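Local coordinates for Dps family DNA-binding stress response protein (Thermosynechococcus elongatus, PDB 2C41) that probably binds and oxidises ferrous iron as a twelve-subunit Dps protein of the ferritin superfamily, and may bind DNA during stress, at residues L7-N21 against I109-A123. Numbering follows the deposited sequence.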
loop_
_atom_site.group_PDB
_atom_site.type_symbol
_atom_site.label_atom_id
_atom_site.label_comp_id
_atom_site.label_asym_id
_atom_site.label_seq_id
_atom_site.Cartn_x
_atom_site.Cartn_y
_atom_site.Cartn_z
ATOM N N LEU C 7 5.721 26.217 38.629
ATOM C CA LEU C 7 5.865 24.842 38.150
ATOM C C LEU C 7 5.673 24.739 36.640
ATOM O O LEU C 7 6.437 24.054 35.956
ATOM C CB LEU C 7 4.927 23.896 38.900
ATOM C CG LEU C 7 5.431 23.436 40.269
ATOM C CD1 LEU C 7 4.365 22.587 40.914
ATOM C CD2 LEU C 7 6.724 22.633 40.103
ATOM N N LYS C 8 4.682 25.458 36.117
ATOM C CA LYS C 8 4.453 25.467 34.674
ATOM C C LYS C 8 5.564 26.193 33.909
ATOM O O LYS C 8 5.922 25.795 32.802
ATOM C CB LYS C 8 3.067 26.011 34.346
ATOM C CG LYS C 8 1.960 25.044 34.769
ATOM C CD LYS C 8 0.592 25.628 34.522
ATOM C CE LYS C 8 -0.475 24.592 34.827
ATOM N NZ LYS C 8 -1.838 25.092 34.472
ATOM N N GLU C 9 6.108 27.255 34.505
ATOM C CA GLU C 9 7.278 27.915 33.939
ATOM C C GLU C 9 8.447 26.933 33.882
ATOM O O GLU C 9 9.142 26.816 32.876
ATOM C CB GLU C 9 7.624 29.161 34.756
ATOM C CG GLU C 9 6.569 30.243 34.635
ATOM C CD GLU C 9 6.645 31.299 35.731
ATOM O OE1 GLU C 9 7.586 31.274 36.554
ATOM O OE2 GLU C 9 5.744 32.161 35.764
ATOM N N GLN C 10 8.630 26.196 34.965
ATOM C CA GLN C 10 9.670 25.171 35.032
ATOM C C GLN C 10 9.474 24.087 33.975
ATOM O O GLN C 10 10.441 23.636 33.368
ATOM C CB GLN C 10 9.729 24.534 36.423
ATOM C CG GLN C 10 10.332 25.458 37.479
ATOM C CD GLN C 10 10.359 24.830 38.860
ATOM O OE1 GLN C 10 10.812 23.699 39.034
ATOM N NE2 GLN C 10 9.880 25.570 39.853
ATOM N N VAL C 11 8.227 23.669 33.752
ATOM C CA VAL C 11 7.947 22.676 32.706
ATOM C C VAL C 11 8.425 23.183 31.336
ATOM O O VAL C 11 9.084 22.453 30.584
ATOM C CB VAL C 11 6.452 22.288 32.649
ATOM C CG1 VAL C 11 6.147 21.515 31.370
ATOM C CG2 VAL C 11 6.079 21.452 33.855
ATOM N N LEU C 12 8.097 24.431 31.016
ATOM C CA LEU C 12 8.519 25.022 29.748
ATOM C C LEU C 12 10.039 25.031 29.614
ATOM O O LEU C 12 10.578 24.725 28.545
ATOM C CB LEU C 12 7.942 26.428 29.582
ATOM C CG LEU C 12 6.430 26.450 29.345
ATOM C CD1 LEU C 12 5.899 27.887 29.397
ATOM C CD2 LEU C 12 6.090 25.785 28.017
ATOM N N THR C 13 10.729 25.343 30.711
ATOM C CA THR C 13 12.195 25.312 30.729
ATOM C C THR C 13 12.702 23.904 30.379
ATOM O O THR C 13 13.614 23.765 29.566
ATOM C CB THR C 13 12.738 25.806 32.096
ATOM O OG1 THR C 13 12.373 27.180 32.271
ATOM C CG2 THR C 13 14.250 25.656 32.187
ATOM N N THR C 14 12.084 22.871 30.957
ATOM C CA THR C 14 12.492 21.492 30.663
ATOM C C THR C 14 12.293 21.160 29.186
ATOM O O THR C 14 13.144 20.511 28.582
ATOM C CB THR C 14 11.782 20.422 31.527
ATOM O OG1 THR C 14 10.438 20.202 31.061
ATOM C CG2 THR C 14 11.797 20.804 33.021
ATOM N N LEU C 15 11.188 21.618 28.603
ATOM C CA LEU C 15 10.897 21.285 27.196
ATOM C C LEU C 15 11.927 21.905 26.255
ATOM O O LEU C 15 12.327 21.286 25.281
ATOM C CB LEU C 15 9.479 21.696 26.790
ATOM C CG LEU C 15 8.370 20.825 27.392
ATOM C CD1 LEU C 15 7.028 21.553 27.409
ATOM C CD2 LEU C 15 8.267 19.448 26.669
ATOM N N LYS C 16 12.358 23.123 26.557
ATOM C CA LYS C 16 13.372 23.778 25.728
ATOM C C LYS C 16 14.689 23.004 25.771
ATOM O O LYS C 16 15.306 22.755 24.728
ATOM C CB LYS C 16 13.576 25.237 26.156
ATOM C CG LYS C 16 12.382 26.128 25.862
ATOM C CD LYS C 16 12.849 27.560 25.639
ATOM C CE LYS C 16 11.940 28.611 26.254
ATOM N NZ LYS C 16 10.473 28.334 26.303
ATOM N N ARG C 17 15.111 22.622 26.976
ATOM C CA ARG C 17 16.331 21.835 27.149
ATOM C C ARG C 17 16.219 20.488 26.432
ATOM O O ARG C 17 17.137 20.082 25.714
ATOM C CB ARG C 17 16.638 21.622 28.638
ATOM C CG ARG C 17 17.842 20.695 28.901
ATOM C CD ARG C 17 18.292 20.704 30.384
ATOM N NE ARG C 17 17.178 20.866 31.325
ATOM C CZ ARG C 17 16.258 19.938 31.600
ATOM N NH1 ARG C 17 16.290 18.750 31.006
ATOM N NH2 ARG C 17 15.292 20.209 32.477
ATOM N N GLU C 18 15.089 19.810 26.636
ATOM C CA GLU C 18 14.858 18.506 26.041
ATOM C C GLU C 18 14.824 18.600 24.510
ATOM O O GLU C 18 15.427 17.771 23.813
ATOM C CB GLU C 18 13.572 17.893 26.602
ATOM C CG GLU C 18 13.667 17.522 28.098
ATOM C CD GLU C 18 14.289 16.153 28.351
ATOM O OE1 GLU C 18 14.723 15.484 27.382
ATOM O OE2 GLU C 18 14.340 15.734 29.533
ATOM N N GLN C 19 14.141 19.622 24.000
ATOM C CA GLN C 19 14.054 19.836 22.551
ATOM C C GLN C 19 15.444 20.078 21.965
ATOM O O GLN C 19 15.815 19.472 20.964
ATOM C CB GLN C 19 13.154 21.026 22.228
ATOM C CG GLN C 19 13.117 21.364 20.733
ATOM C CD GLN C 19 12.771 22.809 20.458
ATOM O OE1 GLN C 19 12.984 23.306 19.349
ATOM N NE2 GLN C 19 12.245 23.494 21.456
ATOM N N ALA C 20 16.200 20.967 22.608
ATOM C CA ALA C 20 17.573 21.271 22.196
ATOM C C ALA C 20 18.440 20.013 22.201
ATOM O O ALA C 20 19.207 19.795 21.261
ATOM C CB ALA C 20 18.187 22.360 23.108
ATOM N N ASN C 21 18.291 19.186 23.242
ATOM C CA ASN C 21 19.000 17.906 23.328
ATOM C C ASN C 21 18.655 16.964 22.176
ATOM O O ASN C 21 19.532 16.287 21.646
ATOM C CB ASN C 21 18.763 17.199 24.669
ATOM C CG ASN C 21 19.525 17.843 25.822
ATOM O OD1 ASN C 21 19.249 17.566 26.995
ATOM N ND2 ASN C 21 20.486 18.692 25.499
ATOM N N ILE C 109 20.223 12.124 28.867
ATOM C CA ILE C 109 18.832 12.376 28.474
ATOM C C ILE C 109 17.841 11.535 29.284
ATOM O O ILE C 109 16.812 12.052 29.726
ATOM C CB ILE C 109 18.616 12.170 26.967
ATOM C CG1 ILE C 109 19.378 13.257 26.187
ATOM C CG2 ILE C 109 17.115 12.212 26.623
ATOM C CD1 ILE C 109 19.434 13.020 24.679
ATOM N N ILE C 110 18.160 10.257 29.491
ATOM C CA ILE C 110 17.314 9.362 30.295
ATOM C C ILE C 110 17.154 9.912 31.719
ATOM O O ILE C 110 16.046 9.990 32.246
ATOM C CB ILE C 110 17.866 7.914 30.335
ATOM C CG1 ILE C 110 17.714 7.257 28.948
ATOM C CG2 ILE C 110 17.159 7.081 31.427
ATOM C CD1 ILE C 110 18.587 6.018 28.750
ATOM N N THR C 111 18.263 10.313 32.326
ATOM C CA THR C 111 18.207 10.914 33.657
ATOM C C THR C 111 17.334 12.172 33.645
ATOM O O THR C 111 16.445 12.318 34.489
ATOM C CB THR C 111 19.609 11.222 34.207
ATOM O OG1 THR C 111 20.284 9.982 34.445
ATOM C CG2 THR C 111 19.535 12.019 35.527
ATOM N N GLU C 112 17.587 13.055 32.686
ATOM C CA GLU C 112 16.822 14.294 32.568
ATOM C C GLU C 112 15.333 14.063 32.323
ATOM O O GLU C 112 14.503 14.759 32.908
ATOM C CB GLU C 112 17.405 15.204 31.488
ATOM C CG GLU C 112 18.748 15.823 31.891
ATOM C CD GLU C 112 19.193 16.943 30.977
ATOM O OE1 GLU C 112 20.206 17.600 31.304
ATOM O OE2 GLU C 112 18.549 17.179 29.931
ATOM N N MET C 113 14.991 13.099 31.470
ATOM C CA MET C 113 13.582 12.816 31.206
ATOM C C MET C 113 12.846 12.295 32.438
ATOM O O MET C 113 11.679 12.623 32.645
ATOM C CB MET C 113 13.414 11.870 30.020
ATOM C CG MET C 113 13.630 12.567 28.671
ATOM S SD MET C 113 13.056 11.533 27.311
ATOM C CE MET C 113 13.400 12.635 25.926
ATOM N N HIS C 114 13.525 11.504 33.265
ATOM C CA HIS C 114 12.915 11.058 34.522
ATOM C C HIS C 114 12.693 12.256 35.454
ATOM O O HIS C 114 11.626 12.399 36.052
ATOM C CB HIS C 114 13.759 9.974 35.198
ATOM C CG HIS C 114 13.598 8.614 34.588
ATOM N ND1 HIS C 114 14.263 8.225 33.445
ATOM C CD2 HIS C 114 12.856 7.547 34.974
ATOM C CE1 HIS C 114 13.930 6.979 33.147
ATOM N NE2 HIS C 114 13.069 6.548 34.054
ATOM N N GLN C 115 13.698 13.116 35.561
ATOM C CA GLN C 115 13.587 14.333 36.378
ATOM C C GLN C 115 12.480 15.253 35.857
ATOM O O GLN C 115 11.666 15.772 36.636
ATOM C CB GLN C 115 14.927 15.072 36.430
ATOM C CG GLN C 115 15.990 14.304 37.203
ATOM C CD GLN C 115 17.372 14.934 37.163
ATOM O OE1 GLN C 115 18.163 14.735 38.088
ATOM N NE2 GLN C 115 17.686 15.668 36.093
ATOM N N ASP C 116 12.444 15.427 34.540
ATOM C CA ASP C 116 11.482 16.321 33.903
ATOM C C ASP C 116 10.050 15.782 33.941
ATOM O O ASP C 116 9.095 16.559 34.056
ATOM C CB ASP C 116 11.918 16.630 32.475
ATOM C CG ASP C 116 13.230 17.396 32.418
ATOM O OD1 ASP C 116 13.861 17.389 31.346
ATOM O OD2 ASP C 116 13.636 18.010 33.436
ATOM N N ALA C 117 9.902 14.459 33.871
ATOM C CA ALA C 117 8.590 13.836 34.053
ATOM C C ALA C 117 8.065 14.117 35.464
ATOM O O ALA C 117 6.879 14.388 35.647
ATOM C CB ALA C 117 8.650 12.331 33.785
ATOM N N GLU C 118 8.959 14.067 36.453
ATOM C CA GLU C 118 8.569 14.332 37.836
ATOM C C GLU C 118 8.112 15.782 37.998
ATOM O O GLU C 118 7.111 16.033 38.666
ATOM C CB GLU C 118 9.691 13.992 38.838
ATOM C CG GLU C 118 9.153 13.819 40.272
ATOM C CD GLU C 118 10.215 13.517 41.324
ATOM O OE1 GLU C 118 9.889 13.631 42.532
ATOM O OE2 GLU C 118 11.362 13.162 40.968
ATOM N N ILE C 119 8.842 16.711 37.377
ATOM C CA ILE C 119 8.482 18.129 37.396
ATOM C C ILE C 119 7.105 18.340 36.764
ATOM O O ILE C 119 6.242 19.007 37.339
ATOM C CB ILE C 119 9.539 19.006 36.693
ATOM C CG1 ILE C 119 10.842 19.013 37.512
ATOM C CG2 ILE C 119 9.013 20.444 36.517
ATOM C CD1 ILE C 119 12.070 19.466 36.737
ATOM N N ALA C 120 6.888 17.745 35.593
ATOM C CA ALA C 120 5.584 17.855 34.920
ATOM C C ALA C 120 4.457 17.282 35.787
ATOM O O ALA C 120 3.374 17.871 35.898
ATOM C CB ALA C 120 5.630 17.164 33.564
ATOM N N THR C 121 4.718 16.133 36.403
ATOM C CA THR C 121 3.738 15.483 37.272
ATOM C C THR C 121 3.368 16.403 38.453
ATOM O O THR C 121 2.180 16.569 38.777
ATOM C CB THR C 121 4.249 14.096 37.736
ATOM O OG1 THR C 121 4.278 13.193 36.616
ATOM C CG2 THR C 121 3.364 13.504 38.849
ATOM N N GLU C 122 4.383 17.011 39.063
ATOM C CA GLU C 122 4.172 17.974 40.155
ATOM C C GLU C 122 3.352 19.182 39.707
ATOM O O GLU C 122 2.559 19.720 40.482
ATOM C CB GLU C 122 5.508 18.444 40.724
ATOM C CG GLU C 122 6.217 17.378 41.537
ATOM C CD GLU C 122 7.532 17.856 42.120
ATOM O OE1 GLU C 122 8.233 17.033 42.752
ATOM O OE2 GLU C 122 7.877 19.045 41.947
ATOM N N ALA C 123 3.552 19.601 38.458
ATOM C CA ALA C 123 2.815 20.728 37.874
ATOM C C ALA C 123 1.382 20.354 37.475
ATOM O O ALA C 123 0.601 21.221 37.053
ATOM C CB ALA C 123 3.559 21.281 36.666
HETATM O O HOH W 1 8.623 19.080 33.103
#
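Leu7 starts the contact by laying its CB on the methyl of Ala123, CB to CB 3.7 Å, while its CD1 rests against Glu122 O. One turn on, Val11 sends CG2 down between Ala120 and Ala123, with CG2 of Ile119 at its flank. Thr14 slides past Asp116 in the opposite direction, its CG2 lying 3.4 Å from Asp116 OD2 and touching CD1 of Ile119. With chi1 at 77°, its OG1 turns back over its own helix and hydrogen-bonds to Val11 O at 2.7 Å; a water donates to this hydroxyl and to Asp116 O, bridging the helices, and Tyr132 of helix 126-149 is a further partner. Then the polar centre begins. Arg17 meets Asp116 end-on: NH1 to OD1 at 2.8 Å and NH2 to OD2 at 2.9 Å, both oxygens close to the guanidinium plane. NH1 also makes a weak bond to Glu112 OE2, whose carboxylate stands nearly upright to the guanidinium, 79° between planes; Glu112 OE1 is held by Thr85. A methionine in place of Arg17 would probably leave the carboxylates of Asp116 and Glu112 facing Glu18 without their shared positive charge. A bend at chi2 (-84°) brings the Glu18 carboxylate in among Ile109, Glu112, Met113 and Asp116, with OE2 just 2.5 Å from Asp116 OD1, so one of the two acids probably carries a proton. Asn21 closes the row, its CB against CD1 of Ile109. Helices 6-35 and 95-122 thus run antiparallel, their axes coming within 9.0 Å over these segments, as neighbours in the four-helix bundle of the ferritin-like fold.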